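Local coordinates for protein acetylornithine aminotransferase (PDB 2EH6) that catalyses the pyridoxal-phosphate-dependent, reversible exchange of an amino group between N(2)-acetyl-L-ornithine and 2-oxoglutarate, a step of arginine biosynthesis, at residues H82-G87 and Y225-F230. Numbering follows the deposited sequence.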
ATOM      1  N   HIS A  82      10.277  18.282 -12.254  1.00 34.24           N
ATOM      2  CA  HIS A  82      10.197  19.290 -11.203  1.00 35.83           C
ATOM      3  C   HIS A  82      11.218  19.087 -10.092  1.00 33.45           C
ATOM      4  O   HIS A  82      11.343  19.933  -9.209  1.00 35.15           O
ATOM      5  CB  HIS A  82       8.798  19.321 -10.588  1.00 41.02           C
ATOM      6  CG  HIS A  82       7.779  20.024 -11.430  1.00 45.74           C
ATOM      7  ND1 HIS A  82       7.328  19.521 -12.632  1.00 49.03           N
ATOM      8  CD2 HIS A  82       7.109  21.182 -11.231  1.00 46.25           C
ATOM      9  CE1 HIS A  82       6.421  20.339 -13.134  1.00 49.84           C
ATOM     10  NE2 HIS A  82       6.269  21.355 -12.303  1.00 50.42           N
ATOM     11  N   PHE A  83      11.938  17.971 -10.125  1.00 32.37           N
ATOM     12  CA  PHE A  83      12.941  17.687  -9.103  1.00 32.23           C
ATOM     13  C   PHE A  83      14.162  18.588  -9.345  1.00 34.02           C
ATOM     14  O   PHE A  83      14.394  19.032 -10.472  1.00 32.20           O
ATOM     15  CB  PHE A  83      13.335  16.205  -9.155  1.00 31.50           C
ATOM     16  CG  PHE A  83      13.996  15.703  -7.896  1.00 30.52           C
ATOM     17  CD1 PHE A  83      13.381  15.866  -6.656  1.00 28.57           C
ATOM     18  CD2 PHE A  83      15.220  15.043  -7.952  1.00 28.46           C
ATOM     19  CE1 PHE A  83      13.970  15.381  -5.490  1.00 27.10           C
ATOM     20  CE2 PHE A  83      15.821  14.551  -6.793  1.00 27.67           C
ATOM     21  CZ  PHE A  83      15.196  14.719  -5.558  1.00 28.78           C
ATOM     22  N   TRP A  84      14.937  18.856  -8.296  1.00 34.25           N
ATOM     23  CA  TRP A  84      16.097  19.735  -8.423  1.00 35.72           C
ATOM     24  C   TRP A  84      17.239  19.187  -9.279  1.00 36.63           C
ATOM     25  O   TRP A  84      18.073  19.950  -9.760  1.00 38.23           O
ATOM     26  CB  TRP A  84      16.636  20.121  -7.038  1.00 35.50           C
ATOM     27  CG  TRP A  84      17.213  18.984  -6.251  1.00 35.45           C
ATOM     28  CD1 TRP A  84      16.527  18.072  -5.504  1.00 34.14           C
ATOM     29  CD2 TRP A  84      18.599  18.626  -6.152  1.00 35.60           C
ATOM     30  NE1 TRP A  84      17.399  17.167  -4.944  1.00 32.03           N
ATOM     31  CE2 TRP A  84      18.676  17.484  -5.325  1.00 34.54           C
ATOM     32  CE3 TRP A  84      19.783  19.161  -6.683  1.00 36.05           C
ATOM     33  CZ2 TRP A  84      19.893  16.860  -5.014  1.00 34.61           C
ATOM     34  CZ3 TRP A  84      20.996  18.540  -6.374  1.00 35.61           C
ATOM     35  CH2 TRP A  84      21.039  17.401  -5.546  1.00 35.92           C
ATOM     36  N   THR A  85      17.291  17.872  -9.465  1.00 35.94           N
ATOM     37  CA  THR A  85      18.344  17.278 -10.277  1.00 35.59           C
ATOM     38  C   THR A  85      17.816  16.042 -10.993  1.00 36.12           C
ATOM     39  O   THR A  85      16.626  15.740 -10.911  1.00 36.32           O
ATOM     40  CB  THR A  85      19.570  16.898  -9.415  1.00 35.98           C
ATOM     41  OG1 THR A  85      20.640  16.479 -10.270  1.00 37.23           O
ATOM     42  CG2 THR A  85      19.223  15.772  -8.445  1.00 35.75           C
ATOM     43  N   GLU A  86      18.690  15.340 -11.704  1.00 35.51           N
ATOM     44  CA  GLU A  86      18.281  14.137 -12.422  1.00 35.86           C
ATOM     45  C   GLU A  86      17.985  13.038 -11.412  1.00 34.86           C
ATOM     46  O   GLU A  86      18.721  12.861 -10.440  1.00 33.61           O
ATOM     47  CB  GLU A  86      19.386  13.671 -13.373  1.00 38.13           C
ATOM     48  CG  GLU A  86      19.844  14.715 -14.373  1.00 40.36           C
ATOM     49  CD  GLU A  86      18.690  15.340 -15.132  1.00 43.81           C
ATOM     50  OE1 GLU A  86      17.766  14.600 -15.539  1.00 44.23           O
ATOM     51  OE2 GLU A  86      18.712  16.575 -15.328  1.00 46.14           O
ATOM     52  N   GLY A  87      16.909  12.295 -11.643  1.00 34.31           N
ATOM     53  CA  GLY A  87      16.551  11.239 -10.717  1.00 31.76           C
ATOM     54  C   GLY A  87      15.673  10.170 -11.322  1.00 30.99           C
ATOM     55  O   GLY A  87      15.346  10.208 -12.508  1.00 29.66           O
ATOM     56  N   TYR A 225       6.893  20.846  -4.923  1.00 29.10           N
ATOM     57  CA  TYR A 225       7.459  20.118  -3.790  1.00 29.11           C
ATOM     58  C   TYR A 225       7.739  21.174  -2.730  1.00 29.07           C
ATOM     59  O   TYR A 225       8.313  22.216  -3.036  1.00 31.38           O
ATOM     60  CB  TYR A 225       8.766  19.422  -4.169  1.00 27.52           C
ATOM     61  CG  TYR A 225       8.625  18.384  -5.251  1.00 26.04           C
ATOM     62  CD1 TYR A 225       7.698  17.344  -5.137  1.00 25.18           C
ATOM     63  CD2 TYR A 225       9.436  18.423  -6.382  1.00 25.44           C
ATOM     64  CE1 TYR A 225       7.586  16.372  -6.119  1.00 22.89           C
ATOM     65  CE2 TYR A 225       9.335  17.459  -7.369  1.00 25.46           C
ATOM     66  CZ  TYR A 225       8.410  16.435  -7.232  1.00 25.98           C
ATOM     67  OH  TYR A 225       8.325  15.473  -8.201  1.00 23.35           O
ATOM     68  N   ALA A 226       7.333  20.916  -1.493  1.00 28.61           N
ATOM     69  CA  ALA A 226       7.538  21.876  -0.414  1.00 28.83           C
ATOM     70  C   ALA A 226       9.007  22.218  -0.160  1.00 30.98           C
ATOM     71  O   ALA A 226       9.321  23.328   0.271  1.00 32.95           O
ATOM     72  CB  ALA A 226       6.898  21.358   0.870  1.00 27.62           C
ATOM     73  N   TYR A 227       9.908  21.277  -0.420  1.00 30.67           N
ATOM     74  CA  TYR A 227      11.327  21.538  -0.179  1.00 32.18           C
ATOM     75  C   TYR A 227      11.860  22.683  -1.039  1.00 32.96           C
ATOM     76  O   TYR A 227      12.889  23.275  -0.725  1.00 33.32           O
ATOM     77  CB  TYR A 227      12.163  20.270  -0.415  1.00 29.60           C
ATOM     78  CG  TYR A 227      12.449  19.917  -1.864  1.00 28.99           C
ATOM     79  CD1 TYR A 227      13.355  20.662  -2.629  1.00 28.39           C
ATOM     80  CD2 TYR A 227      11.824  18.825  -2.468  1.00 28.09           C
ATOM     81  CE1 TYR A 227      13.628  20.325  -3.956  1.00 28.09           C
ATOM     82  CE2 TYR A 227      12.086  18.482  -3.789  1.00 27.54           C
ATOM     83  CZ  TYR A 227      12.988  19.235  -4.532  1.00 29.82           C
ATOM     84  OH  TYR A 227      13.223  18.901  -5.849  1.00 29.45           O
ATOM     85  N   GLN A 228      11.149  22.997  -2.116  1.00 34.56           N
ATOM     86  CA  GLN A 228      11.569  24.061  -3.019  1.00 37.38           C
ATOM     87  C   GLN A 228      11.473  25.446  -2.381  1.00 39.61           C
ATOM     88  O   GLN A 228      12.099  26.394  -2.849  1.00 40.75           O
ATOM     89  CB  GLN A 228      10.733  24.008  -4.303  1.00 36.61           C
ATOM     90  CG  GLN A 228      10.802  22.662  -5.010  1.00 36.43           C
ATOM     91  CD  GLN A 228       9.879  22.582  -6.209  1.00 36.66           C
ATOM     92  OE1 GLN A 228       8.708  22.942  -6.128  1.00 37.37           O
ATOM     93  NE2 GLN A 228      10.399  22.092  -7.326  1.00 40.23           N
ATOM     94  N   HIS A 229      10.690  25.564  -1.316  1.00 40.68           N
ATOM     95  CA  HIS A 229      10.554  26.840  -0.625  1.00 43.51           C
ATOM     96  C   HIS A 229      11.887  27.233   0.012  1.00 44.19           C
ATOM     97  O   HIS A 229      12.143  28.408   0.273  1.00 44.70           O
ATOM     98  CB  HIS A 229       9.495  26.744   0.479  1.00 44.45           C
ATOM     99  CG  HIS A 229       8.082  26.813  -0.014  1.00 45.48           C
ATOM    100  ND1 HIS A 229       7.537  27.960  -0.556  1.00 44.94           N
ATOM    101  CD2 HIS A 229       7.087  25.894  -0.003  1.00 44.95           C
ATOM    102  CE1 HIS A 229       6.268  27.744  -0.852  1.00 45.19           C
ATOM    103  NE2 HIS A 229       5.969  26.499  -0.526  1.00 44.33           N
ATOM    104  N   PHE A 230      12.733  26.240   0.259  1.00 45.49           N
ATOM    105  CA  PHE A 230      14.023  26.479   0.897  1.00 46.67           C
ATOM    106  C   PHE A 230      15.202  26.073   0.021  1.00 47.11           C
ATOM    107  O   PHE A 230      16.324  25.931   0.509  1.00 48.34           O
ATOM    108  CB  PHE A 230      14.074  25.712   2.217  1.00 46.95           C
ATOM    109  CG  PHE A 230      12.890  25.964   3.105  1.00 48.69           C
ATOM    110  CD1 PHE A 230      12.865  27.060   3.961  1.00 49.51           C
ATOM    111  CD2 PHE A 230      11.784  25.118   3.063  1.00 49.31           C
ATOM    112  CE1 PHE A 230      11.755  27.313   4.765  1.00 49.24           C
ATOM    113  CE2 PHE A 230      10.668  25.360   3.863  1.00 49.46           C
ATOM    114  CZ  PHE A 230      10.653  26.459   4.715  1.00 49.85           C
TER
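Tyr-227 drives its phenol into the loop at Phe-83 and Trp-84, and the three rings form an aromatic cluster. Its OH lies 3.1 Å from CD1 of Phe-83, while CD1 of Trp-84 sits 3.8 Å from CZ of the phenol. The Tyr-227 side chain crosses both neighbours at about a right angle, the Tyr-227 and Phe-83 ring planes standing at 83°. Trp-84 CG lies between its own N and carbonyl carbon (chi1 66°); CD1 stands over the centre of one face of the Phe-83 ring, and the phenol oxygen meets the indole edge in plane. An alanine in place of Tyr-227 would probably open a gap beside Phe-83 and Trp-84, leaving their rings freer to shift and N of Trp-84 without the nearby phenol oxygen. Tyr-225 adds an apolar contact, CE2 lying 3.8 Å from CB of His-82, with N of Phe-83 at the ring edge.

Among polar atoms, OH of Tyr-227 comes within 3.0 Å of the backbone N of Trp-84. OE1 of Gln-228 accepts a nearly straight bond from N of Tyr-225 (3.0 Å, 173°), the donor standing well above the carbonyl plane; this ties the side chain across the start of the 3-10 turn 226-229. Beyond the pair, OH of Tyr-225 bonds to the carbonyl of Leu-79 and NE1 of Trp-84 to that of Pro-234.

The contact packs the loop between helix 70-81 and strand 87-92 against a 3-10 turn whose backbone N atoms at Ala-226 and Tyr-227 bind the carboxylate of Glu-213, an inferred cofactor-site residue, in the large pyridoxal-phosphate-binding domain of a class-III aminotransferase.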